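Nigritoxine (Vibrio nigripulchritudo, PDB 5M41) is a bacterial toxin with a new fold that acts on crustaceans and insects. Local coordinates at residues Gln248-Asp259 and Gln354-Ile362. Sequence-based numbering, arbitrary orientation.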
ATOM      1  N   GLN A 248      -6.136  13.693  13.062  1.00 35.82           N
ATOM      2  CA  GLN A 248      -5.424  13.214  11.865  1.00 35.91           C
ATOM      3  C   GLN A 248      -5.242  11.683  11.866  1.00 36.81           C
ATOM      4  O   GLN A 248      -4.397  11.159  11.158  1.00 36.58           O
ATOM      5  CB  GLN A 248      -4.076  13.942  11.733  1.00 36.39           C
ATOM      6  CG  GLN A 248      -4.262  15.438  11.498  1.00 36.36           C
ATOM      7  CD  GLN A 248      -2.955  16.155  11.172  1.00 38.40           C
ATOM      8  OE1 GLN A 248      -1.973  15.981  11.858  1.00 40.02           O
ATOM      9  NE2 GLN A 248      -2.967  16.982  10.133  1.00 37.09           N
ATOM     10  N   SER A 249      -6.025  10.968  12.669  1.00 36.40           N
ATOM     11  CA  SER A 249      -5.874   9.509  12.734  1.00 38.05           C
ATOM     12  C   SER A 249      -6.635   8.852  11.575  1.00 36.93           C
ATOM     13  O   SER A 249      -7.515   9.480  10.967  1.00 35.99           O
ATOM     14  CB  SER A 249      -6.334   8.955  14.093  1.00 38.96           C
ATOM     15  OG  SER A 249      -7.737   8.992  14.167  1.00 41.73           O
ATOM     16  N   PRO A 250      -6.277   7.606  11.239  1.00 37.20           N
ATOM     17  CA  PRO A 250      -6.866   6.989  10.036  1.00 37.37           C
ATOM     18  C   PRO A 250      -8.405   6.886  10.030  1.00 38.62           C
ATOM     19  O   PRO A 250      -9.008   7.054   8.949  1.00 36.98           O
ATOM     20  CB  PRO A 250      -6.225   5.606  10.015  1.00 37.89           C
ATOM     21  CG  PRO A 250      -4.877   5.839  10.654  1.00 38.23           C
ATOM     22  CD  PRO A 250      -5.147   6.813  11.765  1.00 37.75           C
ATOM     23  N   PHE A 251      -9.037   6.618  11.194  1.00 37.36           N
ATOM     24  CA  PHE A 251     -10.499   6.436  11.222  1.00 38.31           C
ATOM     25  C   PHE A 251     -11.167   7.556  12.027  1.00 37.07           C
ATOM     26  O   PHE A 251     -12.256   7.384  12.498  1.00 35.23           O
ATOM     27  CB  PHE A 251     -10.912   5.019  11.742  1.00 38.75           C
ATOM     28  CG  PHE A 251     -10.083   3.879  11.140  1.00 40.61           C
ATOM     29  CD1 PHE A 251     -10.249   3.491   9.799  1.00 39.85           C
ATOM     30  CD2 PHE A 251      -9.109   3.233  11.901  1.00 40.31           C
ATOM     31  CE1 PHE A 251      -9.479   2.457   9.246  1.00 40.50           C
ATOM     32  CE2 PHE A 251      -8.339   2.207  11.347  1.00 42.29           C
ATOM     33  CZ  PHE A 251      -8.533   1.820  10.025  1.00 41.42           C
ATOM     34  N   SER A 252     -10.495   8.695  12.190  1.00 36.01           N
ATOM     35  CA  SER A 252     -11.056   9.813  12.970  1.00 35.26           C
ATOM     36  C   SER A 252     -12.532  10.088  12.659  1.00 36.78           C
ATOM     37  O   SER A 252     -12.892  10.336  11.504  1.00 36.38           O
ATOM     38  CB  SER A 252     -10.270  11.079  12.667  1.00 35.01           C
ATOM     39  OG  SER A 252     -10.954  12.201  13.182  1.00 33.88           O
ATOM     40  N   HIS A 253     -13.379  10.079  13.683  1.00 36.48           N
ATOM     41  CA  HIS A 253     -14.807  10.310  13.481  1.00 39.73           C
ATOM     42  C   HIS A 253     -15.068  11.769  13.223  1.00 37.72           C
ATOM     43  O   HIS A 253     -15.890  12.139  12.374  1.00 36.01           O
ATOM     44  CB  HIS A 253     -15.605   9.752  14.675  1.00 44.61           C
ATOM     45  CG  HIS A 253     -15.560   8.240  14.760  1.00 48.68           C
ATOM     46  ND1 HIS A 253     -16.503   7.444  14.181  1.00 53.31           N
ATOM     47  CD2 HIS A 253     -14.608   7.382  15.309  1.00 48.89           C
ATOM     48  CE1 HIS A 253     -16.175   6.146  14.372  1.00 51.43           C
ATOM     49  NE2 HIS A 253     -15.026   6.107  15.075  1.00 51.74           N
ATOM     50  N   LEU A 254     -14.314  12.611  13.909  1.00 36.79           N
ATOM     51  CA  LEU A 254     -14.409  14.037  13.697  1.00 35.99           C
ATOM     52  C   LEU A 254     -13.876  14.440  12.306  1.00 36.43           C
ATOM     53  O   LEU A 254     -14.466  15.290  11.637  1.00 36.80           O
ATOM     54  CB  LEU A 254     -13.677  14.764  14.823  1.00 36.66           C
ATOM     55  CG  LEU A 254     -13.617  16.287  14.811  1.00 38.12           C
ATOM     56  CD1 LEU A 254     -15.046  16.849  14.841  1.00 37.70           C
ATOM     57  CD2 LEU A 254     -12.803  16.793  15.992  1.00 37.03           C
ATOM     58  N   ALA A 255     -12.769  13.843  11.851  1.00 35.89           N
ATOM     59  CA  ALA A 255     -12.361  14.088  10.454  1.00 34.42           C
ATOM     60  C   ALA A 255     -13.475  13.679   9.455  1.00 34.05           C
ATOM     61  O   ALA A 255     -13.723  14.365   8.434  1.00 33.84           O
ATOM     62  CB  ALA A 255     -11.070  13.352  10.131  1.00 33.58           C
ATOM     63  N   LYS A 256     -14.147  12.574   9.735  1.00 33.75           N
ATOM     64  CA  LYS A 256     -15.301  12.190   8.886  1.00 34.98           C
ATOM     65  C   LYS A 256     -16.376  13.295   8.901  1.00 33.69           C
ATOM     66  O   LYS A 256     -16.928  13.650   7.867  1.00 32.33           O
ATOM     67  CB  LYS A 256     -15.891  10.837   9.305  1.00 35.95           C
ATOM     68  CG  LYS A 256     -17.038  10.357   8.401  1.00 39.29           C
ATOM     69  CD  LYS A 256     -17.624   8.995   8.813  1.00 41.83           C
ATOM     70  CE  LYS A 256     -18.327   9.093  10.161  1.00 45.73           C
ATOM     71  NZ  LYS A 256     -18.516   7.773  10.823  1.00 48.59           N
ATOM     72  N   TYR A 257     -16.637  13.878  10.064  1.00 34.24           N
ATOM     73  CA  TYR A 257     -17.643  14.940  10.145  1.00 33.59           C
ATOM     74  C   TYR A 257     -17.198  16.198   9.365  1.00 33.98           C
ATOM     75  O   TYR A 257     -17.967  16.762   8.580  1.00 32.97           O
ATOM     76  CB  TYR A 257     -17.984  15.295  11.607  1.00 33.43           C
ATOM     77  CG  TYR A 257     -19.080  16.348  11.692  1.00 34.19           C
ATOM     78  CD1 TYR A 257     -20.260  16.201  10.943  1.00 33.47           C
ATOM     79  CD2 TYR A 257     -18.944  17.495  12.509  1.00 33.26           C
ATOM     80  CE1 TYR A 257     -21.271  17.158  11.005  1.00 34.21           C
ATOM     81  CE2 TYR A 257     -19.954  18.455  12.565  1.00 32.46           C
ATOM     82  CZ  TYR A 257     -21.112  18.273  11.812  1.00 33.66           C
ATOM     83  OH  TYR A 257     -22.123  19.205  11.836  1.00 33.51           O
ATOM     84  N   PHE A 258     -15.945  16.615   9.557  1.00 32.44           N
ATOM     85  CA  PHE A 258     -15.446  17.718   8.775  1.00 32.56           C
ATOM     86  C   PHE A 258     -15.526  17.444   7.277  1.00 32.97           C
ATOM     87  O   PHE A 258     -15.912  18.324   6.524  1.00 32.29           O
ATOM     88  CB  PHE A 258     -14.011  18.044   9.165  1.00 31.45           C
ATOM     89  CG  PHE A 258     -13.906  18.966  10.345  1.00 31.40           C
ATOM     90  CD1 PHE A 258     -14.388  20.283  10.271  1.00 30.83           C
ATOM     91  CD2 PHE A 258     -13.326  18.525  11.532  1.00 31.29           C
ATOM     92  CE1 PHE A 258     -14.274  21.144  11.369  1.00 30.83           C
ATOM     93  CE2 PHE A 258     -13.189  19.382  12.624  1.00 33.04           C
ATOM     94  CZ  PHE A 258     -13.660  20.697  12.542  1.00 32.50           C
ATOM     95  N   ASP A 259     -15.183  16.224   6.857  1.00 32.27           N
ATOM     96  CA  ASP A 259     -15.255  15.856   5.436  1.00 33.45           C
ATOM     97  C   ASP A 259     -16.705  16.002   4.927  1.00 34.05           C
ATOM     98  O   ASP A 259     -16.951  16.430   3.799  1.00 34.44           O
ATOM     99  CB  ASP A 259     -14.829  14.396   5.227  1.00 33.25           C
ATOM    100  CG  ASP A 259     -13.328  14.161   5.404  1.00 35.30           C
ATOM    101  OD1 ASP A 259     -12.543  15.136   5.514  1.00 34.99           O
ATOM    102  OD2 ASP A 259     -12.943  12.955   5.466  1.00 36.15           O
ATOM    103  N   GLN A 354      -0.598  21.270   3.599  1.00 54.39           N
ATOM    104  CA  GLN A 354      -1.251  20.831   4.826  1.00 49.13           C
ATOM    105  C   GLN A 354      -1.763  19.410   4.700  1.00 44.63           C
ATOM    106  O   GLN A 354      -2.455  19.090   3.735  1.00 43.77           O
ATOM    107  CB  GLN A 354      -2.485  21.661   5.079  1.00 51.96           C
ATOM    108  CG  GLN A 354      -2.347  22.823   6.014  1.00 51.55           C
ATOM    109  CD  GLN A 354      -3.618  23.622   6.015  1.00 49.30           C
ATOM    110  OE1 GLN A 354      -3.573  24.841   5.937  1.00 52.13           O
ATOM    111  NE2 GLN A 354      -4.774  22.934   6.049  1.00 47.03           N
ATOM    112  N   VAL A 355      -1.462  18.567   5.678  1.00 42.45           N
ATOM    113  CA  VAL A 355      -2.156  17.296   5.782  1.00 40.43           C
ATOM    114  C   VAL A 355      -3.542  17.591   6.363  1.00 42.66           C
ATOM    115  O   VAL A 355      -3.651  18.214   7.439  1.00 41.80           O
ATOM    116  CB  VAL A 355      -1.402  16.282   6.660  1.00 40.28           C
ATOM    117  CG1 VAL A 355      -2.258  15.022   6.899  1.00 36.34           C
ATOM    118  CG2 VAL A 355      -0.085  15.880   5.985  1.00 41.30           C
ATOM    119  N   VAL A 356      -4.581  17.161   5.649  1.00 38.99           N
ATOM    120  CA  VAL A 356      -5.965  17.403   6.072  1.00 38.80           C
ATOM    121  C   VAL A 356      -6.429  16.295   7.030  1.00 36.55           C
ATOM    122  O   VAL A 356      -6.872  16.576   8.125  1.00 36.31           O
ATOM    123  CB  VAL A 356      -6.918  17.594   4.864  1.00 38.54           C
ATOM    124  CG1 VAL A 356      -8.365  17.763   5.311  1.00 39.62           C
ATOM    125  CG2 VAL A 356      -6.517  18.858   4.086  1.00 40.15           C
ATOM    126  N   ARG A 357      -6.253  15.041   6.634  1.00 35.03           N
ATOM    127  CA  ARG A 357      -6.710  13.922   7.437  1.00 33.90           C
ATOM    128  C   ARG A 357      -5.821  12.714   7.177  1.00 33.46           C
ATOM    129  O   ARG A 357      -5.276  12.570   6.065  1.00 33.85           O
ATOM    130  CB  ARG A 357      -8.190  13.595   7.104  1.00 32.22           C
ATOM    131  CG  ARG A 357      -8.451  13.246   5.634  1.00 33.70           C
ATOM    132  CD  ARG A 357      -9.739  12.423   5.442  1.00 34.17           C
ATOM    133  NE  ARG A 357      -9.578  11.157   6.154  1.00 34.22           N
ATOM    134  CZ  ARG A 357     -10.434  10.605   7.001  1.00 33.73           C
ATOM    135  NH1 ARG A 357     -11.631  11.144   7.240  1.00 33.83           N
ATOM    136  NH2 ARG A 357     -10.092   9.460   7.576  1.00 31.37           N
ATOM    137  N   GLY A 358      -5.686  11.847   8.180  1.00 31.12           N
ATOM    138  CA  GLY A 358      -5.056  10.552   7.961  1.00 31.43           C
ATOM    139  C   GLY A 358      -5.988   9.583   7.231  1.00 32.34           C
ATOM    140  O   GLY A 358      -7.082   9.956   6.824  1.00 31.16           O
ATOM    141  N   GLY A 359      -5.554   8.335   7.062  1.00 31.48           N
ATOM    142  CA  GLY A 359      -6.368   7.337   6.404  1.00 32.27           C
ATOM    143  C   GLY A 359      -5.589   6.114   5.983  1.00 33.39           C
ATOM    144  O   GLY A 359      -4.499   5.823   6.507  1.00 33.29           O
ATOM    145  N   ILE A 360      -6.174   5.378   5.048  1.00 33.70           N
ATOM    146  CA  ILE A 360      -5.568   4.152   4.520  1.00 34.21           C
ATOM    147  C   ILE A 360      -5.427   4.361   3.029  1.00 33.86           C
ATOM    148  O   ILE A 360      -6.381   4.761   2.376  1.00 36.22           O
ATOM    149  CB  ILE A 360      -6.447   2.897   4.804  1.00 34.96           C
ATOM    150  CG1 ILE A 360      -6.804   2.792   6.301  1.00 35.18           C
ATOM    151  CG2 ILE A 360      -5.756   1.618   4.326  1.00 34.32           C
ATOM    152  CD1 ILE A 360      -5.615   2.627   7.251  1.00 33.78           C
ATOM    153  N   SER A 361      -4.227   4.138   2.502  1.00 34.63           N
ATOM    154  CA  SER A 361      -4.021   4.141   1.054  1.00 35.65           C
ATOM    155  C   SER A 361      -3.757   2.721   0.613  1.00 35.40           C
ATOM    156  O   SER A 361      -3.032   1.979   1.277  1.00 36.97           O
ATOM    157  CB  SER A 361      -2.830   5.018   0.672  1.00 37.30           C
ATOM    158  OG  SER A 361      -2.998   6.341   1.159  1.00 41.16           O
ATOM    159  N   ILE A 362      -4.319   2.345  -0.516  1.00 37.27           N
ATOM    160  CA  ILE A 362      -4.159   1.001  -1.041  1.00 39.72           C
ATOM    161  C   ILE A 362      -3.349   1.124  -2.333  1.00 39.96           C
ATOM    162  O   ILE A 362      -3.719   1.867  -3.232  1.00 39.86           O
ATOM    163  CB  ILE A 362      -5.535   0.310  -1.255  1.00 42.22           C
ATOM    164  CG1 ILE A 362      -6.209   0.031   0.105  1.00 40.49           C
ATOM    165  CG2 ILE A 362      -5.369  -1.005  -2.024  1.00 43.02           C
ATOM    166  CD1 ILE A 362      -7.685  -0.337   0.009  1.00 44.37           C
TER
HETATM  167  O   HOH W   1      -7.943  11.966   9.993  1.00 22.91           O
HETATM  168  O   HOH W   2     -12.405   9.190   9.223  1.00 33.45           O
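Arg357, at a classic beta bulge where Val356 and Arg357 both face Thr427, sends its side chain from an edge strand to the first two turns of helix 253-264 and the loop before its N-cap, meeting Asp259, Ala255 and Pro250. Arg357 NH1 forms a salt bridge with Asp259 OD2 at 2.9 Å; the N-H...O angle is 152°, and the carboxylate oxygen is approached on its syn side but out of plane. Carboxylate and guanidinium planes stand 45° apart, so the pairing is not flat. OD1 of the same carboxylate is in a salt bridge with Arg28, which places Asp259 between two arginines and would be expected to favour its ionised form.

CB of Ala255 lies over one face of the Arg357 guanidinium, 3.7 Å from Arg357 NH1, while Pro250 O sits at the edge, 3.0 Å from Arg357 NH2. Arg357 CG stands between the backbone N and carbonyl carbon (chi1 59°), and a bend at chi3 turns the head back, where NE donates to Gly358 O at 2.8 Å. That internal bond limits rotation of the group. Water 2 links Arg357 NH2 to Ser252 O; Ser252 itself caps the helix by accepting from Ala255 N through OG.

Backbones come close where Pro250 CA lies 3.5 Å from Gly359 N. Gly358 CA lies 3.3 Å from Gln248 O in a CA-H...O contact, and water 1 bridges Ser249 O to Gly358 N. Ile360 CD1 packs on Pro250 CB (4.1 Å), and Ile360 CG1 meets Phe251 CE1 obliquely. The extended Gln248 side chain brings NE2 to Val355 O (3.0 Å). Together these contacts pack a capped helix start, entered through a type I turn, where the chain passes through Gly358 from a bulged edge strand into strand 359-363 of a second sheet.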